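Local coordinates for probable host range protein 2-3 (Myxoma virus, PDB 5CZ3) that probably supports multiplication of the virus in different cell types, as a host-range protein of the poxvirus C7 family, at residues V52-W57 / H84-Y89; F14-N19 / Y46-L51. All blocks are in the same frame, centred on the assembly; numbering follows the deposited sequence.

Both contacts join neighbouring strands of one antiparallel sheet of the beta-sandwich, both using strand 45-54. Contact 2 pairs its earlier part with strand 10-15 on one flank; contact 1 pairs its last residues with strand 87-95 on the other. Contact 1 is the more buried, exposed only toward its loop end, where Pro55 and Trp57 follow the paired strands; a water bridges Glu54 and Ser86 at the junction. In contact 2, Leu15 and Phe49 face the core, Phe14 and Ile50 are buried on the reverse side, and the turn brings acidic side chains to the surface. A probable hydrogen bond, Tyr89 N to Leu51 O at 2.9 Å, links the two, which also meet at Val52 and Phe14.

Contact 1 of 2, residues V52-W57 / H84-Y89; sequences VLEPDW and HTSLIY
Leu53 sends CG anti to its backbone N (chi1 176°), whereas Leu87 holds CG anti to its carbonyl carbon (chi1 -57°), and with these different torsions the paired side chains lie alongside each other, pointing the same way. They form the hydrogen-bonded pair of an antiparallel strand pairing in the C7-family beta-sandwich. The bond from Leu53 N to Leu87 O is 2.8 Å, and its return from Leu87 N to Leu53 O is 2.6 Å; both donors lie nearly along the C=O axis. Leu53 O also takes a CA-H contact from Ser86. On the leucine face, Leu53 CD2 lies 4.0 Å from Leu87 CD1 and also meets the edge of the Tyr89 ring at CE1. The Pro55 ring crosses the Leu87 side chain at about a right angle, its CG 3.7 Å from Leu87 CD1. On the reverse face Val52 packs on Arg150. That arginine, outside both segments, also makes a salt bridge to Glu54 OE2, and a water donates to the same oxygen while hydrogen-bonding to Ser86 OG. Such a charged partner would be expected to favour the ionised carboxylate. Past the strand ends, Trp57 folds back onto its own chain, with Pro55 CB over the ring centre, 3.7 Å above the plane. At the edge of that indole, in its plane, Thr85 O approaches NE1 to 3.5 Å.

Contact 2 of 2, residues F14-N19 / Y46-L51; sequences FLIDEN and YITFIL
Phe14 O is gripped twice: Ile50 N donates a 2.9 Å hydrogen bond to it, almost straight at 171°, and the CA-H of Phe49 adds a longer contact. The pair is completed by Phe14 N, which gives its hydrogen to Ile50 O at 2.8 Å. Thr48 O is held in the same double fashion, by a longer 3.2 Å bond from Ile16 N and by the CA-H of Leu15. All three hydrogen bonds enter in the plane of the acceptor carbonyl. On one face, Leu15 and Phe49 run side by side, and Leu15 CD1 comes 3.8 Å from Phe49 CE2; both side chains reach Leu39 of strand 34-40 in the other sheet. On the side of Ile50, Ile16 reaches across with CG1 anti to its carbonyl carbon, and chi2 of -53° turns CD1 to 3.7 Å from Ile50 CD1. Its CG1 meets the methyl CG2 of Thr48 at the same separation. Trp151 touches both Phe14 and Ile50. Asp17 OD2 stays 3.9 Å from Thr48 OG1, while the bent Glu18 lays its carboxylate across Ile47. Asn19 N bonds to Ile16 O, closing a type I beta turn that starts at Ile16, the last residue to bond across. That turn joins adjacent strands 10-15 and 20-23 as a beta-hairpin, and sheet packed on sheet, here Leu15 and Phe49 against Leu39, defines the beta-sandwich.

Contact 1 of 2, residues V52-W57 / H84-Y89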
ATOM      1  N   VAL A  52      -1.987   6.753   0.886  1.00 39.88           N
ATOM      2  CA  VAL A  52      -2.250   8.008   0.196  1.00 40.64           C
ATOM      3  C   VAL A  52      -2.199   7.791  -1.310  1.00 42.06           C
ATOM      4  O   VAL A  52      -1.125   7.660  -1.896  1.00 43.94           O
ATOM      5  CB  VAL A  52      -1.249   9.098   0.600  1.00 41.91           C
ATOM      6  CG1 VAL A  52      -1.557  10.394  -0.134  1.00 42.76           C
ATOM      7  CG2 VAL A  52      -1.278   9.308   2.111  1.00 40.75           C
ATOM      8  N   LEU A  53      -3.374   7.749  -1.930  1.00 42.53           N
ATOM      9  CA  LEU A  53      -3.485   7.476  -3.357  1.00 45.20           C
ATOM     10  C   LEU A  53      -3.711   8.751  -4.158  1.00 48.52           C
ATOM     11  O   LEU A  53      -4.566   9.569  -3.815  1.00 48.23           O
ATOM     12  CB  LEU A  53      -4.625   6.488  -3.617  1.00 43.83           C
ATOM     13  CG  LEU A  53      -4.934   6.157  -5.079  1.00 45.93           C
ATOM     14  CD1 LEU A  53      -3.773   5.412  -5.721  1.00 47.13           C
ATOM     15  CD2 LEU A  53      -6.221   5.351  -5.190  1.00 45.88           C
ATOM     16  N   GLU A  54      -2.938   8.914  -5.226  1.00 52.22           N
ATOM     17  CA  GLU A  54      -3.099  10.051  -6.123  1.00 54.72           C
ATOM     18  C   GLU A  54      -3.327   9.566  -7.549  1.00 53.80           C
ATOM     19  O   GLU A  54      -2.378   9.445  -8.326  1.00 55.89           O
ATOM     20  CB  GLU A  54      -1.878  10.968  -6.060  1.00 59.21           C
ATOM     21  CG  GLU A  54      -1.622  11.546  -4.684  1.00 60.25           C
ATOM     22  CD  GLU A  54      -0.265  12.209  -4.575  1.00 63.83           C
ATOM     23  OE1 GLU A  54       0.185  12.810  -5.574  1.00 69.25           O
ATOM     24  OE2 GLU A  54       0.353  12.124  -3.494  1.00 61.37           O
ATOM     25  N   PRO A  55      -4.591   9.278  -7.891  1.00 50.54           N
ATOM     26  CA  PRO A  55      -4.975   8.758  -9.207  1.00 51.33           C
ATOM     27  C   PRO A  55      -4.577   9.684 -10.349  1.00 54.66           C
ATOM     28  O   PRO A  55      -4.608  10.904 -10.195  1.00 54.71           O
ATOM     29  CB  PRO A  55      -6.501   8.651  -9.111  1.00 49.95           C
ATOM     30  CG  PRO A  55      -6.783   8.546  -7.657  1.00 46.98           C
ATOM     31  CD  PRO A  55      -5.751   9.402  -6.992  1.00 47.08           C
ATOM     32  N   ASP A  56      -4.202   9.099 -11.481  1.00 58.18           N
ATOM     33  CA  ASP A  56      -3.904   9.867 -12.679  1.00 62.80           C
ATOM     34  C   ASP A  56      -5.214  10.236 -13.367  1.00 64.87           C
ATOM     35  O   ASP A  56      -5.594   9.629 -14.368  1.00 66.95           O
ATOM     36  CB  ASP A  56      -2.994   9.069 -13.617  1.00 66.64           C
ATOM     37  CG  ASP A  56      -2.443   9.905 -14.753  1.00 72.35           C
ATOM     38  OD1 ASP A  56      -2.649  11.137 -14.749  1.00 74.93           O
ATOM     39  OD2 ASP A  56      -1.792   9.327 -15.650  1.00 74.92           O
ATOM     40  N   TRP A  57      -5.895  11.237 -12.815  1.00 66.89           N
ATOM     41  CA  TRP A  57      -7.250  11.594 -13.228  1.00 71.04           C
ATOM     42  C   TRP A  57      -7.375  11.918 -14.716  1.00 73.17           C
ATOM     43  O   TRP A  57      -8.392  11.610 -15.337  1.00 75.04           O
ATOM     44  CB  TRP A  57      -7.755  12.785 -12.407  1.00 71.80           C
ATOM     45  CG  TRP A  57      -7.880  12.508 -10.933  1.00 65.84           C
ATOM     46  CD1 TRP A  57      -7.105  13.022  -9.934  1.00 61.64           C
ATOM     47  CD2 TRP A  57      -8.839  11.652 -10.297  1.00 62.62           C
ATOM     48  NE1 TRP A  57      -7.521  12.541  -8.717  1.00 61.26           N
ATOM     49  CE2 TRP A  57      -8.583  11.698  -8.912  1.00 61.68           C
ATOM     50  CE3 TRP A  57      -9.887  10.853 -10.764  1.00 63.45           C
ATOM     51  CZ2 TRP A  57      -9.337  10.974  -7.990  1.00 62.07           C
ATOM     52  CZ3 TRP A  57     -10.634  10.135  -9.846  1.00 63.44           C
ATOM     53  CH2 TRP A  57     -10.354  10.200  -8.476  1.00 62.79           C
ATOM     54  N   HIS A  84      -7.854  17.582  -2.935  1.00 75.77           N
ATOM     55  CA  HIS A  84      -8.218  17.969  -4.292  1.00 78.43           C
ATOM     56  C   HIS A  84      -7.622  16.990  -5.299  1.00 76.63           C
ATOM     57  O   HIS A  84      -8.085  16.892  -6.434  1.00 78.57           O
ATOM     58  N   THR A  85      -6.603  16.254  -4.865  1.00 73.61           N
ATOM     59  CA  THR A  85      -5.871  15.358  -5.751  1.00 72.44           C
ATOM     60  C   THR A  85      -5.668  13.972  -5.148  1.00 67.86           C
ATOM     61  O   THR A  85      -5.464  12.997  -5.871  1.00 68.03           O
ATOM     62  CB  THR A  85      -4.493  15.945  -6.106  1.00 75.83           C
ATOM     63  OG1 THR A  85      -3.851  16.412  -4.912  1.00 77.57           O
ATOM     64  CG2 THR A  85      -4.645  17.105  -7.074  1.00 80.25           C
ATOM     65  N   SER A  86      -5.731  13.890  -3.823  1.00 64.17           N
ATOM     66  CA  SER A  86      -5.406  12.656  -3.116  1.00 59.03           C
ATOM     67  C   SER A  86      -6.619  11.962  -2.512  1.00 55.93           C
ATOM     68  O   SER A  86      -7.541  12.608  -2.015  1.00 57.91           O
ATOM     69  CB  SER A  86      -4.385  12.938  -2.011  1.00 58.79           C
ATOM     70  OG  SER A  86      -3.176  13.438  -2.551  1.00 60.84           O
ATOM     71  N   LEU A  87      -6.601  10.634  -2.565  1.00 51.47           N
ATOM     72  CA  LEU A  87      -7.557   9.806  -1.844  1.00 48.26           C
ATOM     73  C   LEU A  87      -6.834   9.166  -0.665  1.00 46.29           C
ATOM     74  O   LEU A  87      -5.774   8.564  -0.834  1.00 44.98           O
ATOM     75  CB  LEU A  87      -8.159   8.733  -2.756  1.00 45.88           C
ATOM     76  CG  LEU A  87      -8.864   9.203  -4.033  1.00 47.23           C
ATOM     77  CD1 LEU A  87      -9.200   8.020  -4.927  1.00 45.88           C
ATOM     78  CD2 LEU A  87     -10.119   9.990  -3.691  1.00 47.99           C
ATOM     79  N   ILE A  88      -7.400   9.299   0.529  1.00 46.50           N
ATOM     80  CA  ILE A  88      -6.722   8.840   1.735  1.00 45.46           C
ATOM     81  C   ILE A  88      -7.456   7.684   2.407  1.00 45.53           C
ATOM     82  O   ILE A  88      -8.522   7.867   2.994  1.00 47.05           O
ATOM     83  CB  ILE A  88      -6.553   9.991   2.743  1.00 46.26           C
ATOM     84  CG1 ILE A  88      -5.752  11.128   2.105  1.00 47.06           C
ATOM     85  CG2 ILE A  88      -5.866   9.497   4.004  1.00 45.63           C
ATOM     86  CD1 ILE A  88      -5.748  12.404   2.912  1.00 49.63           C
ATOM     87  N   TYR A  89      -6.875   6.493   2.311  1.00 44.30           N
ATOM     88  CA  TYR A  89      -7.432   5.307   2.950  1.00 43.27           C
ATOM     89  C   TYR A  89      -6.770   5.046   4.300  1.00 40.92           C
ATOM     90  O   TYR A  89      -5.591   5.344   4.494  1.00 40.14           O
ATOM     91  CB  TYR A  89      -7.264   4.076   2.054  1.00 44.50           C
ATOM     92  CG  TYR A  89      -8.028   4.115   0.749  1.00 47.57           C
ATOM     93  CD1 TYR A  89      -7.494   4.734  -0.375  1.00 49.02           C
ATOM     94  CD2 TYR A  89      -9.273   3.511   0.633  1.00 48.95           C
ATOM     95  CE1 TYR A  89      -8.185   4.759  -1.573  1.00 50.43           C
ATOM     96  CE2 TYR A  89      -9.971   3.531  -0.560  1.00 50.36           C
ATOM     97  CZ  TYR A  89      -9.422   4.157  -1.659  1.00 51.45           C
ATOM     98  OH  TYR A  89     -10.116   4.178  -2.846  1.00 54.72           O
TER
HETATM   99  O   HOH W   1      -0.470  14.103  -1.187  1.00 54.66           O

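Contact 2 of 2, residues F14-N19 / Y46-L51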
ATOM      1  N   PHE A  14       1.838   3.910   4.495  1.00 39.08           N
ATOM      2  CA  PHE A  14       2.491   4.200   5.766  1.00 40.77           C
ATOM      3  C   PHE A  14       2.012   3.283   6.886  1.00 42.30           C
ATOM      4  O   PHE A  14       0.811   3.133   7.108  1.00 43.53           O
ATOM      5  CB  PHE A  14       2.254   5.659   6.163  1.00 41.17           C
ATOM      6  CG  PHE A  14       2.710   6.652   5.133  1.00 41.59           C
ATOM      7  CD1 PHE A  14       4.014   7.121   5.131  1.00 42.63           C
ATOM      8  CD2 PHE A  14       1.834   7.122   4.166  1.00 40.90           C
ATOM      9  CE1 PHE A  14       4.436   8.036   4.184  1.00 43.17           C
ATOM     10  CE2 PHE A  14       2.251   8.039   3.217  1.00 41.12           C
ATOM     11  CZ  PHE A  14       3.553   8.496   3.226  1.00 42.17           C
ATOM     12  N   LEU A  15       2.960   2.670   7.588  1.00 43.15           N
ATOM     13  CA  LEU A  15       2.650   1.887   8.779  1.00 44.41           C
ATOM     14  C   LEU A  15       2.928   2.743  10.010  1.00 46.42           C
ATOM     15  O   LEU A  15       4.080   2.931  10.402  1.00 47.44           O
ATOM     16  CB  LEU A  15       3.460   0.588   8.818  1.00 45.54           C
ATOM     17  CG  LEU A  15       2.931  -0.583   7.978  1.00 45.05           C
ATOM     18  CD1 LEU A  15       3.077  -0.322   6.484  1.00 44.09           C
ATOM     19  CD2 LEU A  15       3.618  -1.887   8.366  1.00 46.21           C
ATOM     20  N   ILE A  16       1.856   3.252  10.610  1.00 47.15           N
ATOM     21  CA  ILE A  16       1.938   4.313  11.611  1.00 49.27           C
ATOM     22  C   ILE A  16       2.732   3.948  12.862  1.00 52.04           C
ATOM     23  O   ILE A  16       3.726   4.601  13.182  1.00 52.71           O
ATOM     24  CB  ILE A  16       0.528   4.760  12.045  1.00 49.46           C
ATOM     25  CG1 ILE A  16      -0.313   5.128  10.821  1.00 46.60           C
ATOM     26  CG2 ILE A  16       0.610   5.927  13.012  1.00 52.49           C
ATOM     27  CD1 ILE A  16       0.350   6.136   9.908  1.00 45.15           C
ATOM     28  N   ASP A  17       2.288   2.915  13.569  1.00 54.13           N
ATOM     29  CA  ASP A  17       2.912   2.531  14.831  1.00 57.37           C
ATOM     30  C   ASP A  17       4.306   1.943  14.633  1.00 57.50           C
ATOM     31  O   ASP A  17       5.125   1.945  15.550  1.00 61.08           O
ATOM     32  CB  ASP A  17       2.026   1.536  15.580  1.00 60.56           C
ATOM     33  CG  ASP A  17       0.709   2.147  16.018  1.00 64.35           C
ATOM     34  OD1 ASP A  17       0.699   3.345  16.373  1.00 65.15           O
ATOM     35  OD2 ASP A  17      -0.315   1.431  16.006  1.00 67.76           O
ATOM     36  N   GLU A  18       4.571   1.439  13.433  1.00 54.02           N
ATOM     37  CA  GLU A  18       5.886   0.898  13.116  1.00 52.63           C
ATOM     38  C   GLU A  18       6.810   1.998  12.607  1.00 51.33           C
ATOM     39  O   GLU A  18       8.013   1.784  12.449  1.00 51.52           O
ATOM     40  CB  GLU A  18       5.778  -0.224  12.079  1.00 51.16           C
ATOM     41  CG  GLU A  18       5.203  -1.528  12.621  1.00 51.03           C
ATOM     42  CD  GLU A  18       3.714  -1.449  12.883  1.00 49.23           C
ATOM     43  OE1 GLU A  18       3.032  -0.655  12.202  1.00 47.25           O
ATOM     44  OE2 GLU A  18       3.226  -2.174  13.775  1.00 50.28           O
ATOM     45  N   ASN A  19       6.232   3.172  12.360  1.00 50.49           N
ATOM     46  CA  ASN A  19       6.961   4.330  11.843  1.00 51.04           C
ATOM     47  C   ASN A  19       7.752   3.996  10.581  1.00 50.32           C
ATOM     48  O   ASN A  19       8.947   4.274  10.494  1.00 52.54           O
ATOM     49  CB  ASN A  19       7.896   4.898  12.915  1.00 53.54           C
ATOM     50  CG  ASN A  19       8.286   6.341  12.644  1.00 54.88           C
ATOM     51  OD1 ASN A  19       7.449   7.164  12.276  1.00 54.09           O
ATOM     52  ND2 ASN A  19       9.565   6.652  12.824  1.00 57.53           N
ATOM     53  N   TYR A  46      -2.296  -4.123  17.099  1.00 47.29           N
ATOM     54  CA  TYR A  46      -3.046  -3.495  16.023  1.00 44.37           C
ATOM     55  C   TYR A  46      -2.082  -2.825  15.052  1.00 43.23           C
ATOM     56  O   TYR A  46      -1.212  -2.058  15.464  1.00 43.67           O
ATOM     57  CB  TYR A  46      -4.038  -2.468  16.574  1.00 42.51           C
ATOM     58  CG  TYR A  46      -5.252  -3.067  17.247  1.00 43.15           C
ATOM     59  CD1 TYR A  46      -6.387  -3.391  16.514  1.00 42.30           C
ATOM     60  CD2 TYR A  46      -5.269  -3.301  18.615  1.00 45.09           C
ATOM     61  CE1 TYR A  46      -7.502  -3.933  17.123  1.00 44.09           C
ATOM     62  CE2 TYR A  46      -6.380  -3.844  19.234  1.00 46.71           C
ATOM     63  CZ  TYR A  46      -7.494  -4.158  18.482  1.00 46.27           C
ATOM     64  OH  TYR A  46      -8.604  -4.698  19.092  1.00 48.47           O
ATOM     65  N   ILE A  47      -2.233  -3.118  13.767  1.00 42.39           N
ATOM     66  CA  ILE A  47      -1.390  -2.503  12.751  1.00 41.92           C
ATOM     67  C   ILE A  47      -2.201  -1.525  11.910  1.00 41.06           C
ATOM     68  O   ILE A  47      -3.182  -1.904  11.270  1.00 40.52           O
ATOM     69  CB  ILE A  47      -0.742  -3.557  11.839  1.00 42.90           C
ATOM     70  CG1 ILE A  47       0.088  -4.534  12.670  1.00 44.96           C
ATOM     71  CG2 ILE A  47       0.131  -2.889  10.789  1.00 42.28           C
ATOM     72  CD1 ILE A  47       0.689  -5.659  11.865  1.00 46.78           C
ATOM     73  N   THR A  48      -1.788  -0.262  11.925  1.00 41.51           N
ATOM     74  CA  THR A  48      -2.504   0.791  11.217  1.00 40.80           C
ATOM     75  C   THR A  48      -1.845   1.111   9.879  1.00 42.12           C
ATOM     76  O   THR A  48      -0.659   1.435   9.823  1.00 43.02           O
ATOM     77  CB  THR A  48      -2.581   2.082  12.059  1.00 40.46           C
ATOM     78  OG1 THR A  48      -3.164   1.794  13.336  1.00 41.04           O
ATOM     79  CG2 THR A  48      -3.420   3.136  11.352  1.00 39.42           C
ATOM     80  N   PHE A  49      -2.619   1.009   8.804  1.00 43.47           N
ATOM     81  CA  PHE A  49      -2.146   1.384   7.475  1.00 45.30           C
ATOM     82  C   PHE A  49      -2.799   2.681   7.016  1.00 44.59           C
ATOM     83  O   PHE A  49      -4.019   2.820   7.070  1.00 46.11           O
ATOM     84  CB  PHE A  49      -2.441   0.288   6.448  1.00 46.91           C
ATOM     85  CG  PHE A  49      -1.769  -1.022   6.732  1.00 49.95           C
ATOM     86  CD1 PHE A  49      -2.350  -1.946   7.584  1.00 50.72           C
ATOM     87  CD2 PHE A  49      -0.566  -1.344   6.124  1.00 51.80           C
ATOM     88  CE1 PHE A  49      -1.738  -3.156   7.837  1.00 52.70           C
ATOM     89  CE2 PHE A  49       0.051  -2.552   6.374  1.00 53.87           C
ATOM     90  CZ  PHE A  49      -0.535  -3.459   7.231  1.00 54.35           C
ATOM     91  N   ILE A  50      -1.987   3.628   6.561  1.00 43.23           N
ATOM     92  CA  ILE A  50      -2.516   4.800   5.878  1.00 41.24           C
ATOM     93  C   ILE A  50      -2.005   4.818   4.444  1.00 41.00           C
ATOM     94  O   ILE A  50      -0.800   4.884   4.202  1.00 42.38           O
ATOM     95  CB  ILE A  50      -2.140   6.110   6.596  1.00 41.16           C
ATOM     96  CG1 ILE A  50      -2.960   6.253   7.878  1.00 39.35           C
ATOM     97  CG2 ILE A  50      -2.388   7.306   5.689  1.00 42.06           C
ATOM     98  CD1 ILE A  50      -2.754   7.564   8.595  1.00 39.21           C
ATOM     99  N   LEU A  51      -2.931   4.735   3.495  1.00 39.92           N
ATOM    100  CA  LEU A  51      -2.585   4.734   2.079  1.00 39.43           C
ATOM    101  C   LEU A  51      -2.972   6.057   1.441  1.00 39.08           C
ATOM    102  O   LEU A  51      -4.141   6.443   1.454  1.00 38.14           O
ATOM    103  CB  LEU A  51      -3.273   3.579   1.342  1.00 38.79           C
ATOM    104  CG  LEU A  51      -2.989   2.137   1.779  1.00 38.68           C
ATOM    105  CD1 LEU A  51      -3.879   1.718   2.942  1.00 37.65           C
ATOM    106  CD2 LEU A  51      -3.155   1.182   0.606  1.00 40.16           C
TER